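Local coordinates for protein HIAXHD3 (Humicola insolens, PDB 3ZXJ) that hydrolyses terminal arabinofuranosyl side chains, probably of arabinoxylan, as a family 43 glycoside hydrolase, and has served as a scaffold for engineering added endo-xylanase activity, at residues 140-145 against 190-195; 229-234 against 285-290; 363-368 against 399-404; 382-387 against 530-535; 388-393 against 449-454. All coordinates share one frame; numbering follows the deposited sequence.

From the N terminus, interaction 1 closes a loop of 44 residues between two neighbouring blades of the catalytic propeller. Interaction 2 follows in series and joins the outer strands of the next pair of blades; the two contacts use opposite edges of one blade, strands 192-199 and 228-235 respectively. The other three lie in the C-terminal concanavalin A-like sandwich. Interaction 3 sets a loop against strand 396-403, interaction 4 pairs strands 380-388 and 523-533, and interaction 5 joins two connections between the sheets. Interaction 5 nests inside the loop closed by interaction 4, and interaction 3 crosses both. Interactions 3 and 4 touch where Ala400 CB meets Phe385 CD2 at 3.7 Å.

Interaction 1: 140-145 against 190-195; sequences CYYDAG and TVEGAR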
# COMPACT_ATOMS: atom_id res chain seq x y z
N CYS A 140 10.23 -6.74 -19.74
CA CYS A 140 10.46 -6.32 -18.37
C CYS A 140 10.36 -4.78 -18.31
O CYS A 140 11.34 -4.07 -18.54
CB CYS A 140 11.84 -6.84 -17.93
SG CYS A 140 12.43 -6.45 -16.27
N TYR A 141 9.15 -4.26 -18.06
CA TYR A 141 9.00 -2.82 -17.88
C TYR A 141 9.20 -2.49 -16.41
O TYR A 141 8.28 -2.07 -15.73
CB TYR A 141 7.64 -2.30 -18.37
CG TYR A 141 7.42 -2.43 -19.85
CD1 TYR A 141 8.50 -2.43 -20.74
CD2 TYR A 141 6.14 -2.52 -20.38
CE1 TYR A 141 8.31 -2.55 -22.11
CE2 TYR A 141 5.93 -2.65 -21.75
CZ TYR A 141 7.03 -2.66 -22.61
OH TYR A 141 6.83 -2.78 -23.96
N TYR A 142 10.43 -2.70 -15.94
CA TYR A 142 10.82 -2.36 -14.58
C TYR A 142 10.58 -0.86 -14.26
O TYR A 142 11.05 0.03 -15.00
CB TYR A 142 12.30 -2.71 -14.38
CG TYR A 142 12.83 -2.44 -12.98
CD1 TYR A 142 12.74 -3.40 -11.97
CD2 TYR A 142 13.38 -1.20 -12.66
CE1 TYR A 142 13.21 -3.14 -10.68
CE2 TYR A 142 13.84 -0.93 -11.38
CZ TYR A 142 13.76 -1.90 -10.40
OH TYR A 142 14.23 -1.60 -9.14
N ASP A 143 9.87 -0.60 -13.16
CA ASP A 143 9.53 0.76 -12.75
C ASP A 143 8.92 1.54 -13.93
O ASP A 143 9.44 2.59 -14.35
CB ASP A 143 10.77 1.48 -12.20
CG ASP A 143 11.07 1.11 -10.76
OD1 ASP A 143 10.57 0.07 -10.27
OD2 ASP A 143 11.85 1.86 -10.11
N ALA A 144 7.82 1.00 -14.45
CA ALA A 144 7.11 1.53 -15.60
C ALA A 144 6.41 2.85 -15.28
O ALA A 144 5.89 3.03 -14.18
CB ALA A 144 6.06 0.51 -16.04
N GLY A 145 6.41 3.76 -16.26
CA GLY A 145 5.57 4.97 -16.22
C GLY A 145 4.81 5.10 -17.53
O GLY A 145 5.39 5.42 -18.58
N THR A 190 22.63 5.79 -10.61
CA THR A 190 21.45 5.00 -10.91
C THR A 190 20.18 5.84 -10.86
O THR A 190 19.96 6.59 -9.91
CB THR A 190 21.33 3.85 -9.91
OG1 THR A 190 22.43 2.98 -10.14
CG2 THR A 190 20.03 3.08 -10.08
N VAL A 191 19.37 5.75 -11.90
CA VAL A 191 18.03 6.34 -11.86
C VAL A 191 17.00 5.26 -12.19
O VAL A 191 17.31 4.25 -12.85
CB VAL A 191 17.86 7.57 -12.79
CG1 VAL A 191 18.82 8.71 -12.40
CG2 VAL A 191 18.05 7.18 -14.26
N GLU A 192 15.80 5.46 -11.69
CA GLU A 192 14.69 4.52 -11.90
C GLU A 192 13.39 5.24 -11.52
O GLU A 192 13.37 6.47 -11.47
CB GLU A 192 14.89 3.25 -11.05
CG GLU A 192 15.13 3.48 -9.56
CD GLU A 192 15.33 2.20 -8.73
OE1 GLU A 192 15.30 1.07 -9.26
OE2 GLU A 192 15.52 2.31 -7.50
N GLY A 193 12.32 4.50 -11.22
CA GLY A 193 11.08 5.12 -10.74
C GLY A 193 10.35 6.00 -11.74
O GLY A 193 9.67 6.98 -11.35
N ALA A 194 10.49 5.68 -13.03
CA ALA A 194 9.87 6.50 -14.10
C ALA A 194 8.36 6.80 -13.97
O ALA A 194 7.54 5.90 -13.65
CB ALA A 194 10.16 5.89 -15.48
N ARG A 195 8.03 8.07 -14.21
CA ARG A 195 6.68 8.57 -14.45
C ARG A 195 6.80 9.48 -15.69
O ARG A 195 7.75 10.26 -15.79
CB ARG A 195 6.20 9.39 -13.24
CG ARG A 195 6.31 8.63 -11.90
CD ARG A 195 5.03 7.90 -11.78
NE ARG A 195 4.86 6.87 -10.73
CZ ARG A 195 4.81 5.57 -10.99
NH1 ARG A 195 5.14 5.11 -12.21
NH2 ARG A 195 4.48 4.72 -10.03
O HOH W 1 12.16 3.55 -14.46
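The Tyr142 ring offers its edge to Glu192, with OE1 close to the ring plane, while Asp143 OD1 sits 3.6 Å above one face of the Tyr142 ring, displaced toward the rim. Tyr142 OH donates to Glu192 OE1 (2.9 Å) on the syn side, 25° out of the carboxylate plane; Asn160 ND2 bonds the same oxygen. Glu192 reaches there on an otherwise extended chain whose CG lies between backbone N and carbonyl carbon (chi1 54°). Shortening this residue to an alanine removes the carboxylate, which would probably leave Tyr142 OH without its acceptor here and Asn160 ND2 without a mate. Asp143 OD2 uses its anti lone pair to take Gly193 N at 2.9 Å, while OD1 bonds a buffer molecule, consistent with the pocket at the centre of a family 43 propeller. Water 1 joins Asp143 O to Ala194 N. At the edge of the Arg195 guanidinium, Ala144 O lies in plane and receives a weak bond from NH1 (3.0 Å); NH2 is held by Ser86 O. Gly145 CA lies against Ala194 O. The contact is buried where strands 145-148 and 192-199, the first strands of two successive propeller blades, come side by side, each hydrogen-bonded on within its own sheet, to 154-158 and 202-209 respectively.

Interaction 2: 229-234 against 285-290; sequences EARTLV and DGWPEV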
# COMPACT_ATOMS: atom_id res chain seq x y z
N GLU A 229 17.22 15.37 -21.48
CA GLU A 229 18.17 16.01 -20.60
C GLU A 229 17.51 16.22 -19.22
O GLU A 229 16.32 16.02 -19.10
CB GLU A 229 18.63 17.33 -21.18
CG GLU A 229 17.54 18.35 -21.32
CD GLU A 229 18.11 19.67 -21.79
OE1 GLU A 229 19.30 19.92 -21.48
OE2 GLU A 229 17.39 20.41 -22.46
N ALA A 230 18.30 16.59 -18.21
CA ALA A 230 17.83 16.54 -16.83
C ALA A 230 18.08 17.83 -16.09
O ALA A 230 18.99 18.58 -16.42
CB ALA A 230 18.51 15.40 -16.09
N ARG A 231 17.23 18.07 -15.10
CA ARG A 231 17.42 19.10 -14.08
C ARG A 231 17.10 18.40 -12.77
O ARG A 231 16.38 17.39 -12.75
CB ARG A 231 16.45 20.27 -14.26
CG ARG A 231 16.66 21.08 -15.52
CD ARG A 231 18.01 21.77 -15.52
NE ARG A 231 18.18 22.63 -16.69
CZ ARG A 231 18.63 22.23 -17.88
NH1 ARG A 231 18.98 20.95 -18.10
NH2 ARG A 231 18.74 23.12 -18.85
N THR A 232 17.64 18.91 -11.66
CA THR A 232 17.25 18.39 -10.36
C THR A 232 15.89 18.96 -9.95
O THR A 232 15.65 20.14 -10.10
CB THR A 232 18.28 18.72 -9.26
OG1 THR A 232 19.53 18.13 -9.60
CG2 THR A 232 17.84 18.15 -7.93
N LEU A 233 15.00 18.10 -9.45
CA LEU A 233 13.75 18.57 -8.86
C LEU A 233 13.95 18.67 -7.34
O LEU A 233 13.77 19.76 -6.76
CB LEU A 233 12.60 17.63 -9.25
CG LEU A 233 11.17 18.06 -8.93
CD1 LEU A 233 10.82 19.42 -9.54
CD2 LEU A 233 10.19 16.97 -9.37
N VAL A 234 14.36 17.58 -6.70
CA VAL A 234 14.83 17.63 -5.29
C VAL A 234 16.09 16.77 -5.13
O VAL A 234 16.27 15.79 -5.88
CB VAL A 234 13.76 17.17 -4.27
CG1 VAL A 234 12.61 18.18 -4.17
CG2 VAL A 234 13.24 15.77 -4.57
N ASP A 285 11.87 28.85 -19.17
CA ASP A 285 12.27 27.89 -20.21
C ASP A 285 11.64 26.50 -20.04
O ASP A 285 12.05 25.54 -20.71
CB ASP A 285 13.79 27.83 -20.39
CG ASP A 285 14.52 27.42 -19.12
OD1 ASP A 285 13.98 27.61 -18.01
OD2 ASP A 285 15.66 26.92 -19.25
N GLY A 286 10.65 26.41 -19.16
CA GLY A 286 9.80 25.23 -19.09
C GLY A 286 10.26 24.10 -18.20
O GLY A 286 10.00 22.93 -18.51
N TRP A 287 10.88 24.43 -17.08
CA TRP A 287 11.22 23.40 -16.11
C TRP A 287 10.46 23.56 -14.82
O TRP A 287 10.33 24.67 -14.31
CB TRP A 287 12.71 23.43 -15.81
CG TRP A 287 13.60 23.06 -16.97
CD1 TRP A 287 14.27 23.93 -17.84
CD2 TRP A 287 13.99 21.71 -17.40
NE1 TRP A 287 15.00 23.22 -18.76
CE2 TRP A 287 14.88 21.88 -18.54
CE3 TRP A 287 13.70 20.42 -16.95
CZ2 TRP A 287 15.45 20.79 -19.20
CZ3 TRP A 287 14.27 19.32 -17.63
CH2 TRP A 287 15.12 19.51 -18.73
N PRO A 288 10.00 22.45 -14.23
CA PRO A 288 9.29 22.59 -12.96
C PRO A 288 10.27 22.65 -11.79
O PRO A 288 11.30 22.00 -11.83
CB PRO A 288 8.44 21.31 -12.90
CG PRO A 288 9.24 20.29 -13.66
CD PRO A 288 10.04 21.05 -14.71
N GLU A 289 9.97 23.45 -10.79
CA GLU A 289 10.79 23.52 -9.60
C GLU A 289 9.88 23.50 -8.39
O GLU A 289 8.79 24.11 -8.41
CB GLU A 289 11.61 24.81 -9.60
CG GLU A 289 12.74 24.84 -10.62
CD GLU A 289 13.59 26.10 -10.56
OE1 GLU A 289 13.29 27.01 -9.75
OE2 GLU A 289 14.56 26.18 -11.34
N VAL A 290 10.35 22.84 -7.32
CA VAL A 290 9.62 22.78 -6.05
C VAL A 290 9.58 24.15 -5.34
O VAL A 290 10.61 24.82 -5.19
CB VAL A 290 10.23 21.70 -5.12
CG1 VAL A 290 9.66 21.77 -3.71
CG2 VAL A 290 9.99 20.32 -5.70
O HOH W 2 14.02 21.65 -12.25
O HOH W 3 13.14 22.22 -7.64
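Leu233 and Glu289 bring the two backbones to 5.8 Å between CA atoms, where the outermost strands of two adjacent blades of the five-bladed propeller run almost in the same direction, 10° apart. The main chains are joined through water: water 2 donates to Thr232 O and Pro288 O, and water 3 donates to Leu233 O and accepts from Val290 N. Leu233 and Val234 together face Glu214 in a classic beta bulge, and the chain turns a corner at Leu233. The Leu233 side chain extends between the blades with CG anti to the backbone N (chi1 -170°), setting CD1 3.5 Å from Pro288 O. Val290 CG2 packs on Leu233 CD1 at 4.0 Å and on Val234 CG1, and Tyr262 touches all three of these residues. Just before strand 288-290, Trp287 presents one ring face to Arg231. The guanidinium rests flat on the indole, centres 4.3 Å apart and planes at 23°, so both the charge and the aliphatic stem of the arginine use the same ring face. Arg218 makes a further cation-pi contact with Trp287. Arg231 NH1 donates to Ala230 O (2.9 Å), approaching from above the carbonyl plane, and also forms a salt bridge with Glu229 OE1; these hold the guanidinium over the indole. Glu229 CG touches the neighbouring CH2 of Trp287, and Glu229 O lies at the ring edge. The tightest touch is a CH-pi contact: Arg231 CG stands 3.3 Å from the centroid of the Trp287 six-membered ring.

Interaction 3: 363-368 against 399-404; sequences GDLFAA and GAVLFR
Leu365 and Val401 meet tip to tip, CD2 to CG2 at 3.8 Å, where a short 3-10 turn at 365-367 packs on strand 396-403 of the concanavalin A-like beta-sandwich. Leu365 has CG anti to its backbone N (chi1 174°), which stretches CD2 out from the turn, and Val401 directs CG2 at the leucine. The same Leu365 CD2 lies at the edge of the Phe403 ring, 4.4 Å from CD1 and near the ring plane. Phe403 CG, likewise anti to the backbone N (chi1 -171°), swings that ring toward the turn. Phe366 and Phe403 come from opposite sides and slide past one another; their centroids are 6.0 Å apart and the planes are inclined at 53°, an oblique meeting, with Phe366 CD1 4.1 Å from Phe403 CE1. The backbone of the turn is fixed by Ala367 N to Asp364 O and Ala368 N to Leu365 O bonds, and Asp364 OD1 accepts weakly from Phe366 N, while Asp364 OD2 is bonded by Thr436. Phe513 lies beside both Leu365 and Val401, and Leu427 touches both Leu365 and Phe366, so the turn covers part of one face of the larger sheet. On the reverse of the strand Ala400 and Leu402 face strand 457-464 of the second sheet. Phe366 also touches Thr75, and its carbonyl is bonded by Tyr79 OH, which ties this turn to the propeller domain. Beyond Phe403, the edge of the Phe366 ring points at the backbone: CE1 comes within 3.2 Å of Arg404 O, close to the ring plane.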
# COMPACT_ATOMS: atom_id res chain seq x y z
N GLY A 363 3.33 -24.80 12.03
CA GLY A 363 3.72 -24.14 13.28
C GLY A 363 4.23 -22.72 13.05
O GLY A 363 4.60 -22.01 13.99
N ASP A 364 4.23 -22.29 11.78
CA ASP A 364 4.85 -21.05 11.32
C ASP A 364 3.80 -20.04 10.81
O ASP A 364 3.25 -20.23 9.71
CB ASP A 364 5.82 -21.43 10.18
CG ASP A 364 6.63 -20.27 9.63
OD1 ASP A 364 6.46 -19.10 10.01
OD2 ASP A 364 7.50 -20.57 8.77
N LEU A 365 3.57 -18.95 11.56
CA LEU A 365 2.63 -17.91 11.13
C LEU A 365 2.89 -17.43 9.69
O LEU A 365 1.95 -17.19 8.93
CB LEU A 365 2.66 -16.69 12.07
CG LEU A 365 1.81 -15.48 11.62
CD1 LEU A 365 0.33 -15.84 11.61
CD2 LEU A 365 2.07 -14.27 12.51
N PHE A 366 4.16 -17.29 9.30
CA PHE A 366 4.48 -16.83 7.94
C PHE A 366 4.07 -17.80 6.83
O PHE A 366 4.00 -17.41 5.64
CB PHE A 366 5.96 -16.48 7.81
CG PHE A 366 6.39 -15.39 8.76
CD1 PHE A 366 5.95 -14.09 8.58
CD2 PHE A 366 7.23 -15.67 9.83
CE1 PHE A 366 6.32 -13.08 9.47
CE2 PHE A 366 7.62 -14.66 10.73
CZ PHE A 366 7.17 -13.37 10.53
N ALA A 367 3.82 -19.06 7.19
CA ALA A 367 3.33 -20.05 6.22
C ALA A 367 1.80 -20.14 6.14
O ALA A 367 1.29 -20.80 5.24
CB ALA A 367 3.90 -21.44 6.53
N ALA A 368 1.09 -19.49 7.07
CA ALA A 368 -0.36 -19.63 7.19
C ALA A 368 -1.12 -18.82 6.12
O ALA A 368 -0.86 -17.64 5.92
CB ALA A 368 -0.83 -19.20 8.58
N GLY A 399 -5.41 -14.85 16.29
CA GLY A 399 -5.30 -13.61 17.08
C GLY A 399 -5.04 -12.38 16.24
O GLY A 399 -5.30 -12.39 15.04
N ALA A 400 -4.55 -11.35 16.91
CA ALA A 400 -4.28 -10.03 16.36
C ALA A 400 -2.76 -9.87 16.30
O ALA A 400 -2.07 -9.83 17.35
CB ALA A 400 -4.93 -8.96 17.25
N VAL A 401 -2.24 -9.72 15.08
CA VAL A 401 -0.80 -9.68 14.84
C VAL A 401 -0.37 -8.30 14.33
O VAL A 401 -1.11 -7.64 13.58
CB VAL A 401 -0.37 -10.79 13.82
CG1 VAL A 401 -1.19 -10.73 12.53
CG2 VAL A 401 1.14 -10.75 13.54
N LEU A 402 0.76 -7.84 14.85
CA LEU A 402 1.49 -6.69 14.31
C LEU A 402 2.42 -7.32 13.28
O LEU A 402 3.44 -7.94 13.64
CB LEU A 402 2.28 -6.00 15.43
CG LEU A 402 3.04 -4.74 14.96
CD1 LEU A 402 2.13 -3.55 14.76
CD2 LEU A 402 4.20 -4.38 15.87
N PHE A 403 2.06 -7.20 12.00
CA PHE A 403 2.57 -8.12 10.96
C PHE A 403 3.62 -7.43 10.11
O PHE A 403 3.36 -6.35 9.56
CB PHE A 403 1.43 -8.63 10.06
CG PHE A 403 1.85 -9.72 9.12
CD1 PHE A 403 1.92 -11.04 9.55
CD2 PHE A 403 2.23 -9.42 7.80
CE1 PHE A 403 2.34 -12.06 8.68
CE2 PHE A 403 2.66 -10.44 6.93
CZ PHE A 403 2.72 -11.74 7.37
N ARG A 404 4.82 -8.01 10.09
CA ARG A 404 5.90 -7.68 9.16
C ARG A 404 6.96 -8.79 9.27
O ARG A 404 6.66 -9.87 9.81
CB ARG A 404 6.51 -6.33 9.49
CG ARG A 404 7.00 -5.58 8.27
CD ARG A 404 7.89 -4.43 8.71
NE ARG A 404 8.40 -3.62 7.60
CZ ARG A 404 9.68 -3.51 7.28
NH1 ARG A 404 10.62 -4.16 7.95
NH2 ARG A 404 10.04 -2.74 6.26

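Interaction 4: 382-387 against 530-535; sequences SGIFRL and KMNMIL
Ser382 and Asn532 form an antiparallel hydrogen-bonded pair, Ser382 N to Asn532 O at 2.8 Å and nearly straight, with Asn532 N returning to Ser382 O at 2.9 Å. Ile384 and Lys530 form a second such pair, and between them the non-hydrogen-bonded pair Gly383 and Met531 (selenomethionine) brings the CA of Met531 to 3.2 Å from Ser382 O, a CA-H...O contact. On the face carrying Ser382, Ile384, Lys530 and Asn532, Ile384 CD1 leans on Asn532 ND2 (3.8 Å), and Ile534 CD1 lies 4.0 Å from Ser382 CB. Water 4 donates to Ser382 OG and accepts from Asn532 ND2. In Asn532, chi1 (-59°) places the amide beside the backbone N, and chi2 (-39°) turns OD1 to Lys530 NZ, which donates to it in the amide carbonyl plane at 2.8 Å. Replacing Asn532 by a leucine is likely to cost the lysine this acceptor and water 4 its link to strand 523-533. Outward, Lys530 NZ is also held by Thr319 O, and Ser382 OG by Asp462 OD1. On the other face Met531 packs against Phe510 of strand 509-516, in the larger sheet, and Phe385 meets Val512 of the same strand. Strand 380-388 is thus an inner strand of the smaller sheet of the sandwich, hydrogen-bonded on one side to 523-533 and on the other to 457-464.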
# COMPACT_ATOMS: atom_id res chain seq x y z
N SER A 382 -4.18 2.55 17.59
CA SER A 382 -4.56 1.31 18.29
C SER A 382 -5.50 0.53 17.37
O SER A 382 -6.45 1.10 16.85
CB SER A 382 -5.23 1.71 19.61
OG SER A 382 -5.75 0.60 20.31
N GLY A 383 -5.19 -0.74 17.12
CA GLY A 383 -6.03 -1.61 16.28
C GLY A 383 -6.70 -2.60 17.20
O GLY A 383 -6.02 -3.27 17.99
N ILE A 384 -8.03 -2.67 17.15
CA ILE A 384 -8.80 -3.58 18.02
C ILE A 384 -9.63 -4.55 17.20
O ILE A 384 -10.43 -4.13 16.37
CB ILE A 384 -9.71 -2.82 19.01
CG1 ILE A 384 -8.87 -1.84 19.83
CG2 ILE A 384 -10.46 -3.80 19.93
CD1 ILE A 384 -9.66 -0.85 20.66
N PHE A 385 -9.43 -5.85 17.44
CA PHE A 385 -10.25 -6.89 16.82
C PHE A 385 -11.15 -7.51 17.89
O PHE A 385 -10.70 -7.84 18.98
CB PHE A 385 -9.36 -8.00 16.26
CG PHE A 385 -8.61 -7.64 15.02
CD1 PHE A 385 -9.17 -7.87 13.76
CD2 PHE A 385 -7.33 -7.09 15.10
CE1 PHE A 385 -8.47 -7.53 12.60
CE2 PHE A 385 -6.63 -6.75 13.95
CZ PHE A 385 -7.21 -6.97 12.70
N ARG A 386 -12.42 -7.72 17.55
CA ARG A 386 -13.38 -8.36 18.43
C ARG A 386 -13.73 -9.70 17.83
O ARG A 386 -14.19 -9.78 16.67
CB ARG A 386 -14.60 -7.46 18.54
CG ARG A 386 -15.74 -8.09 19.31
CD ARG A 386 -16.93 -7.15 19.26
NE ARG A 386 -17.95 -7.58 20.20
CZ ARG A 386 -19.12 -6.96 20.35
NH1 ARG A 386 -19.42 -5.91 19.59
NH2 ARG A 386 -19.99 -7.41 21.25
N LEU A 387 -13.49 -10.77 18.59
CA LEU A 387 -13.60 -12.13 18.06
C LEU A 387 -14.55 -13.01 18.89
O LEU A 387 -14.77 -12.77 20.10
CB LEU A 387 -12.22 -12.80 18.01
CG LEU A 387 -11.03 -12.01 17.43
CD1 LEU A 387 -9.77 -12.86 17.54
CD2 LEU A 387 -11.29 -11.59 16.00
N LYS A 530 -11.69 -2.05 14.76
CA LYS A 530 -11.66 -0.58 14.86
C LYS A 530 -10.25 -0.07 15.09
O LYS A 530 -9.51 -0.59 15.94
CB LYS A 530 -12.58 -0.15 16.00
CG LYS A 530 -12.54 1.34 16.33
CD LYS A 530 -13.41 2.14 15.39
CE LYS A 530 -13.65 3.57 15.90
NZ LYS A 530 -12.45 4.44 15.67
N MSE A 531 -9.87 0.99 14.36
CA MSE A 531 -8.59 1.67 14.60
C MSE A 531 -8.88 3.02 15.20
O MSE A 531 -9.65 3.81 14.63
CB MSE A 531 -7.80 1.86 13.29
CG MSE A 531 -6.49 2.66 13.41
SE MSE A 531 -5.35 2.31 11.85
CE MSE A 531 -6.39 3.45 10.64
N ASN A 532 -8.30 3.26 16.37
CA ASN A 532 -8.35 4.57 17.03
C ASN A 532 -7.00 5.26 16.94
O ASN A 532 -5.97 4.63 17.20
CB ASN A 532 -8.68 4.38 18.51
CG ASN A 532 -9.99 3.68 18.72
OD1 ASN A 532 -10.97 3.93 18.00
ND2 ASN A 532 -10.05 2.81 19.74
N MSE A 533 -6.98 6.56 16.62
CA MSE A 533 -5.74 7.32 16.63
C MSE A 533 -5.40 7.59 18.08
O MSE A 533 -6.27 7.93 18.89
CB MSE A 533 -5.80 8.64 15.86
CG MSE A 533 -6.37 8.54 14.45
SE MSE A 533 -5.37 7.15 13.47
CE MSE A 533 -3.62 8.00 13.62
N ILE A 534 -4.13 7.36 18.43
CA ILE A 534 -3.67 7.59 19.79
C ILE A 534 -3.15 9.01 19.82
O ILE A 534 -2.16 9.32 19.18
CB ILE A 534 -2.56 6.58 20.18
CG1 ILE A 534 -3.15 5.16 20.26
CG2 ILE A 534 -1.90 6.97 21.51
CD1 ILE A 534 -2.15 4.06 20.54
N LEU A 535 -3.87 9.90 20.50
CA LEU A 535 -3.49 11.31 20.54
C LEU A 535 -2.89 11.67 21.89
O LEU A 535 -1.99 12.52 21.95
CB LEU A 535 -4.68 12.23 20.23
CG LEU A 535 -5.60 12.00 19.01
CD1 LEU A 535 -6.67 13.08 18.98
CD2 LEU A 535 -4.84 11.97 17.69
O HOH W 4 -7.81 2.05 21.62

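Interaction 5: 388-393 against 449-454; sequences DVRGMR and IDTNAQ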
# COMPACT_ATOMS: atom_id res chain seq x y z
N ASP A 388 -15.14 -14.00 18.21
CA ASP A 388 -15.80 -15.15 18.85
C ASP A 388 -14.91 -16.37 18.53
O ASP A 388 -14.83 -16.78 17.37
CB ASP A 388 -17.22 -15.36 18.26
CG ASP A 388 -17.94 -16.63 18.80
OD1 ASP A 388 -17.32 -17.48 19.51
OD2 ASP A 388 -19.15 -16.80 18.50
N VAL A 389 -14.22 -16.92 19.53
CA VAL A 389 -13.25 -18.01 19.27
C VAL A 389 -13.72 -19.40 19.75
O VAL A 389 -12.91 -20.36 19.84
CB VAL A 389 -11.83 -17.71 19.84
CG1 VAL A 389 -11.24 -16.46 19.17
CG2 VAL A 389 -11.83 -17.57 21.36
N ARG A 390 -15.00 -19.50 20.08
CA ARG A 390 -15.58 -20.78 20.54
C ARG A 390 -15.42 -21.94 19.54
O ARG A 390 -15.46 -23.10 19.92
CB ARG A 390 -17.06 -20.62 20.94
CG ARG A 390 -17.30 -19.75 22.18
CD ARG A 390 -18.80 -19.51 22.40
NE ARG A 390 -19.41 -18.83 21.25
CZ ARG A 390 -20.70 -18.90 20.92
NH1 ARG A 390 -21.58 -19.58 21.67
NH2 ARG A 390 -21.14 -18.25 19.84
N GLY A 391 -15.27 -21.64 18.26
CA GLY A 391 -15.15 -22.67 17.22
C GLY A 391 -13.74 -23.20 16.97
O GLY A 391 -13.54 -24.04 16.07
N MSE A 392 -12.76 -22.71 17.72
CA MSE A 392 -11.38 -23.20 17.58
C MSE A 392 -11.30 -24.66 17.97
O MSE A 392 -12.01 -25.13 18.89
CB MSE A 392 -10.44 -22.40 18.48
CG MSE A 392 -10.28 -20.96 17.97
SE MSE A 392 -8.99 -19.96 19.10
CE MSE A 392 -7.40 -20.88 18.37
N ARG A 393 -10.44 -25.41 17.28
CA ARG A 393 -10.22 -26.81 17.68
C ARG A 393 -8.80 -27.02 18.20
O ARG A 393 -7.97 -26.11 18.14
CB ARG A 393 -10.49 -27.74 16.51
CG ARG A 393 -11.97 -27.79 16.20
CD ARG A 393 -12.23 -28.60 14.97
NE ARG A 393 -13.66 -28.62 14.69
CZ ARG A 393 -14.21 -29.26 13.67
NH1 ARG A 393 -13.42 -29.94 12.82
NH2 ARG A 393 -15.53 -29.22 13.47
N ILE A 449 -9.47 -18.75 29.26
CA ILE A 449 -10.76 -18.10 29.08
C ILE A 449 -11.88 -19.14 28.95
O ILE A 449 -11.75 -20.08 28.17
CB ILE A 449 -10.74 -17.12 27.88
CG1 ILE A 449 -10.11 -17.77 26.65
CG2 ILE A 449 -9.93 -15.88 28.24
CD1 ILE A 449 -10.27 -16.95 25.38
N ASP A 450 -12.96 -18.96 29.72
CA ASP A 450 -14.10 -19.88 29.65
C ASP A 450 -14.89 -19.63 28.37
O ASP A 450 -14.59 -18.68 27.63
CB ASP A 450 -14.98 -19.81 30.90
CG ASP A 450 -15.64 -18.44 31.13
OD1 ASP A 450 -15.64 -17.58 30.23
OD2 ASP A 450 -16.20 -18.24 32.26
N THR A 451 -15.89 -20.47 28.10
CA THR A 451 -16.66 -20.36 26.86
C THR A 451 -17.32 -18.99 26.70
O THR A 451 -17.37 -18.44 25.58
CB THR A 451 -17.71 -21.48 26.78
OG1 THR A 451 -17.02 -22.73 26.89
CG2 THR A 451 -18.39 -21.48 25.42
N ASN A 452 -17.82 -18.43 27.81
CA ASN A 452 -18.45 -17.11 27.72
C ASN A 452 -17.48 -16.02 27.28
O ASN A 452 -17.82 -15.19 26.42
CB ASN A 452 -19.17 -16.73 29.01
CG ASN A 452 -20.31 -17.67 29.34
OD1 ASN A 452 -20.87 -18.34 28.45
ND2 ASN A 452 -20.68 -17.72 30.62
N ALA A 453 -16.27 -16.02 27.83
CA ALA A 453 -15.25 -15.07 27.38
C ALA A 453 -14.82 -15.34 25.93
O ALA A 453 -14.56 -14.39 25.19
CB ALA A 453 -14.03 -15.08 28.30
N GLN A 454 -14.75 -16.61 25.53
CA GLN A 454 -14.39 -16.95 24.16
C GLN A 454 -15.39 -16.37 23.17
O GLN A 454 -15.01 -16.04 22.05
CB GLN A 454 -14.33 -18.46 23.97
CG GLN A 454 -13.24 -19.14 24.77
CD GLN A 454 -13.36 -20.65 24.73
OE1 GLN A 454 -13.86 -21.20 23.75
NE2 GLN A 454 -12.94 -21.32 25.79
O HOH W 5 -12.52 -22.48 21.96
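Asp388 OD1, in a segment whose backbone meets Gln454, is gripped twice by Arg390: by the backbone N at 3.1 Å, nearly along the C-O axis of the carboxylate, and by NE at 3.0 Å from the opposite face of the carboxylate. Arg390 NH2 takes Asp388 OD2 at 2.8 Å, so the guanidinium grips the carboxylate side-on, with both oxygens close to its plane. A bend at chi3 (-60°) brings the arginine back to Asp388 and lays its stem on the helix: Arg390 CD touches Thr451 CG2 at 3.6 Å, and CG touches Gln454 CB. Across the contact Val389 N donates to Gln454 O at 2.8 Å, tilted 33° from the carbonyl plane, and Asp388 CA makes a CA-H...O contact with the same oxygen. The Val389 and Gln454 side chains cross at about a right angle, with Val389 CG2 3.7 Å from Gln454 CB. Both ends of the Gln454 amide are used. NE2 donates to Ile449 O (2.9 Å), which lies in the amide plane, and OE1 receives water 5 (2.6 Å), which also donates to Val389 O; this fixes the rotation of the amide. Val524 packs on Val389, and Ala419 on both Ile449 and Gln454. The helix 451-454 itself starts at Asp450, whose OD1 caps Ala453 N. The first segment combines an Asx turn at Asp388 with a type I turn from Val389 to Met392, and the second is an N-capped helical turn; both are crossings from one sheet to the other at one end of a concanavalin A-like sandwich.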